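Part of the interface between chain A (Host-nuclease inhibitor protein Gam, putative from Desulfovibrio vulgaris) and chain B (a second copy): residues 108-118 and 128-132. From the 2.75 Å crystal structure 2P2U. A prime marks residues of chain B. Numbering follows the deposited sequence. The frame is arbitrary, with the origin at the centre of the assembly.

Chain A (108-118) TKDMTLERLRQ
Chain B, residues 128-132: KEDVN

A recurrent principle of protein interfaces is that a helix laid across a strand buries a short apolar centre and pins it with charged side chains reaching out from the helix. The contact between the two copies of this putative Gam protein is a compact example. Residues 109-118 of chain A form a helix, with phi and psi mostly near -65° and -37°; chain B contributes the end of an extended strand, running through Val131′. The axes approach to 8.2 Å and their N-to-C directions make an angle of 88°, so the strand crosses the helix almost at a right angle. The register is set by Leu113 and Val131′, whose CA atoms lie 6.5 Å apart, and the two stretches together bury 364 Å².

The helix begins cleanly. Thr108, with phi/psi of -78/163° and chi1 in p, is the N-cap: its OG1 accepts from Met111 N at 3.2 Å, a capping bond to an amide that also donates to Thr108 O at 3.0 Å. Residue 111 is selenomethionine, and it lies out of reach of the strand. From there the i to i+4 ladder proceeds, for example from Leu113 N to Lys109 O at 3.1 Å and from Leu116 N to Thr112 O at 2.7 Å.

The helical repeat brings Lys109, Thr112, Leu113, Leu116 and Arg117 to the strand, each with its CA-to-CB bond directed toward it. Leu113 adopts m,t (chi1 -70°, chi2 171°), a favoured leucine rotamer on helices, and its two methyls touch different parts of the strand: CD1 lies 3.8 Å from Glu129′ O, while CD2 packs 3.6 Å from Val131′ CG2. Val131′, with phi/psi of -85/134° and chi1 at 179°, also points toward the helix. Its CG2 lies 4.1 Å from Thr112 CG2, and its CG1 is 4.4 Å from Leu116 CD1, a looser apolar contact. Leu116 too is m,t, at -79° and 155°.

Lys109 has an off-well chi1 of 149°, followed by a t,t,t chain at 163°, -159° and -174°. This extension carries CE to 3.4 Å from Val131′ N and 3.7 Å from Val131′ CG2, so the aliphatic arm lines the apolar patch before the ammonium reaches Asp130′. The salt bridge spans 3.0 Å from Lys109 NZ to Asp130′ OD2, and its hydrogen bond is weak. Asp130′ directs CA-to-CB away from the helix, yet its carboxylate comes nearer, with chi1 off-well at -134°.

Arg117 runs t,t,m (-174°, -169°, -70°), with chi4 at 117°. The third torsion bends an otherwise extended chain, and the guanidinium meets two carboxylates. Its NH1 forms a salt bridge with Glu129′, 2.8 Å from OE1, and donates a hydrogen bond to Glu129′ OE2, also at 2.8 Å, although NH1 is modelled too close to its neighbour to be placed firmly. Glu129′ answers with chi angles of -83°, 170° and -62°. Within the helix, Arg117 NH2 bridges to Glu114 OE2 at a very short 2.4 Å.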

# COMPACT_ATOMS: atom_id res chain seq x y z
N THR A 108 -24.81 -0.53 9.71
CA THR A 108 -23.45 -0.70 9.30
C THR A 108 -23.40 -1.54 8.08
O THR A 108 -24.31 -2.25 7.80
CB THR A 108 -22.68 -1.49 10.35
OG1 THR A 108 -23.39 -2.73 10.55
CG2 THR A 108 -22.56 -0.74 11.62
N LYS A 109 -22.27 -1.51 7.39
CA LYS A 109 -22.05 -2.33 6.20
C LYS A 109 -22.07 -3.85 6.50
O LYS A 109 -22.48 -4.65 5.66
CB LYS A 109 -20.77 -1.84 5.48
CG LYS A 109 -19.98 -2.89 4.71
CD LYS A 109 -19.01 -2.22 3.73
CE LYS A 109 -18.53 -3.15 2.56
NZ LYS A 109 -17.47 -2.32 1.83
N ASP A 110 -21.68 -4.27 7.68
CA ASP A 110 -21.86 -5.67 8.06
C ASP A 110 -23.36 -6.04 8.26
O ASP A 110 -23.73 -7.22 8.12
CB ASP A 110 -21.17 -5.96 9.37
CG ASP A 110 -19.68 -6.24 9.27
OD1 ASP A 110 -19.09 -6.45 8.16
OD2 ASP A 110 -19.10 -6.30 10.39
N MSE A 111 -24.23 -5.09 8.64
CA MSE A 111 -25.63 -5.47 8.74
C MSE A 111 -26.28 -5.62 7.37
O MSE A 111 -27.15 -6.48 7.16
CB MSE A 111 -26.39 -4.56 9.66
CG MSE A 111 -25.76 -4.43 11.05
SE MSE A 111 -26.38 -2.75 11.99
CE MSE A 111 -28.31 -2.93 11.49
N THR A 112 -25.83 -4.82 6.41
CA THR A 112 -26.24 -4.97 5.03
C THR A 112 -25.82 -6.31 4.44
O THR A 112 -26.63 -6.99 3.73
CB THR A 112 -25.69 -3.85 4.25
OG1 THR A 112 -26.41 -2.68 4.67
CG2 THR A 112 -25.84 -4.01 2.74
N LEU A 113 -24.59 -6.74 4.73
CA LEU A 113 -24.18 -8.11 4.33
C LEU A 113 -25.07 -9.22 4.88
O LEU A 113 -25.34 -10.18 4.18
CB LEU A 113 -22.75 -8.41 4.79
CG LEU A 113 -21.85 -7.54 3.93
CD1 LEU A 113 -20.40 -7.52 4.39
CD2 LEU A 113 -21.93 -8.01 2.47
N GLU A 114 -25.44 -9.14 6.15
CA GLU A 114 -26.10 -10.24 6.76
C GLU A 114 -27.47 -10.21 6.16
O GLU A 114 -28.08 -11.24 5.89
CB GLU A 114 -26.06 -10.14 8.29
CG GLU A 114 -26.75 -11.29 9.05
CD GLU A 114 -26.50 -12.72 8.46
OE1 GLU A 114 -27.47 -13.53 8.40
OE2 GLU A 114 -25.34 -13.00 8.04
N ARG A 115 -27.98 -9.01 5.89
CA ARG A 115 -29.23 -9.02 5.21
C ARG A 115 -29.17 -9.53 3.88
O ARG A 115 -30.12 -10.18 3.52
CB ARG A 115 -29.74 -7.67 5.00
CG ARG A 115 -30.20 -7.12 6.24
CD ARG A 115 -30.84 -5.78 6.02
NE ARG A 115 -31.07 -5.10 7.33
CZ ARG A 115 -31.77 -3.91 7.59
NH1 ARG A 115 -32.36 -3.18 6.64
NH2 ARG A 115 -31.91 -3.39 8.82
N LEU A 116 -28.16 -9.15 3.09
CA LEU A 116 -28.04 -9.70 1.73
C LEU A 116 -28.10 -11.20 1.86
O LEU A 116 -28.63 -11.86 0.99
CB LEU A 116 -26.79 -9.20 1.01
CG LEU A 116 -27.09 -7.76 0.49
CD1 LEU A 116 -25.84 -6.94 0.32
CD2 LEU A 116 -27.90 -7.82 -0.78
N ARG A 117 -27.65 -11.74 2.98
CA ARG A 117 -27.38 -13.15 3.05
C ARG A 117 -28.68 -13.81 3.53
O ARG A 117 -29.11 -14.81 2.96
CB ARG A 117 -26.16 -13.32 3.93
CG ARG A 117 -25.55 -14.71 4.08
CD ARG A 117 -24.44 -14.79 5.28
NE ARG A 117 -23.20 -14.04 4.95
CZ ARG A 117 -22.75 -12.98 5.64
NH1 ARG A 117 -21.66 -12.33 5.25
NH2 ARG A 117 -23.36 -12.53 6.73
N GLN A 118 -29.34 -13.24 4.56
CA GLN A 118 -30.72 -13.62 4.97
C GLN A 118 -31.64 -13.72 3.73
O GLN A 118 -32.42 -14.64 3.63
CB GLN A 118 -31.25 -12.63 5.96
CG GLN A 118 -31.91 -13.24 7.23
CD GLN A 118 -30.91 -13.77 8.31
OE1 GLN A 118 -31.32 -14.37 9.29
NE2 GLN A 118 -29.60 -13.54 8.12
N LYS B 128 -13.14 -12.31 4.22
CA LYS B 128 -13.35 -10.87 4.28
C LYS B 128 -14.41 -10.54 3.27
O LYS B 128 -14.18 -10.62 2.08
CB LYS B 128 -12.04 -10.12 4.08
CG LYS B 128 -12.17 -8.61 3.83
CD LYS B 128 -11.94 -8.26 2.28
CE LYS B 128 -11.31 -6.86 1.96
NZ LYS B 128 -9.98 -6.70 2.67
N GLU B 129 -15.60 -10.22 3.77
CA GLU B 129 -16.77 -10.06 2.92
C GLU B 129 -17.02 -8.61 2.62
O GLU B 129 -16.72 -7.74 3.39
CB GLU B 129 -18.00 -10.73 3.57
CG GLU B 129 -18.05 -12.23 3.30
CD GLU B 129 -19.11 -13.02 4.09
OE1 GLU B 129 -18.99 -13.03 5.34
OE2 GLU B 129 -20.00 -13.72 3.49
N ASP B 130 -17.60 -8.32 1.48
CA ASP B 130 -17.79 -6.94 1.17
C ASP B 130 -18.96 -6.74 0.30
O ASP B 130 -19.27 -7.61 -0.45
CB ASP B 130 -16.61 -6.47 0.42
CG ASP B 130 -16.13 -5.20 0.91
OD1 ASP B 130 -15.91 -5.22 2.17
OD2 ASP B 130 -16.01 -4.24 0.07
N VAL B 131 -19.55 -5.56 0.34
CA VAL B 131 -20.77 -5.32 -0.39
C VAL B 131 -20.39 -4.96 -1.75
O VAL B 131 -19.56 -4.17 -1.93
CB VAL B 131 -21.58 -4.17 0.21
CG1 VAL B 131 -22.83 -3.90 -0.59
CG2 VAL B 131 -21.89 -4.47 1.65
N ASN B 132 -21.04 -5.54 -2.70
CA ASN B 132 -20.81 -5.31 -4.09
C ASN B 132 -21.59 -4.10 -4.58
O ASN B 132 -22.75 -4.22 -4.98
CB ASN B 132 -21.33 -6.57 -4.81
CG ASN B 132 -20.91 -6.65 -6.25
OD1 ASN B 132 -20.25 -5.77 -6.81
ND2 ASN B 132 -21.32 -7.75 -6.89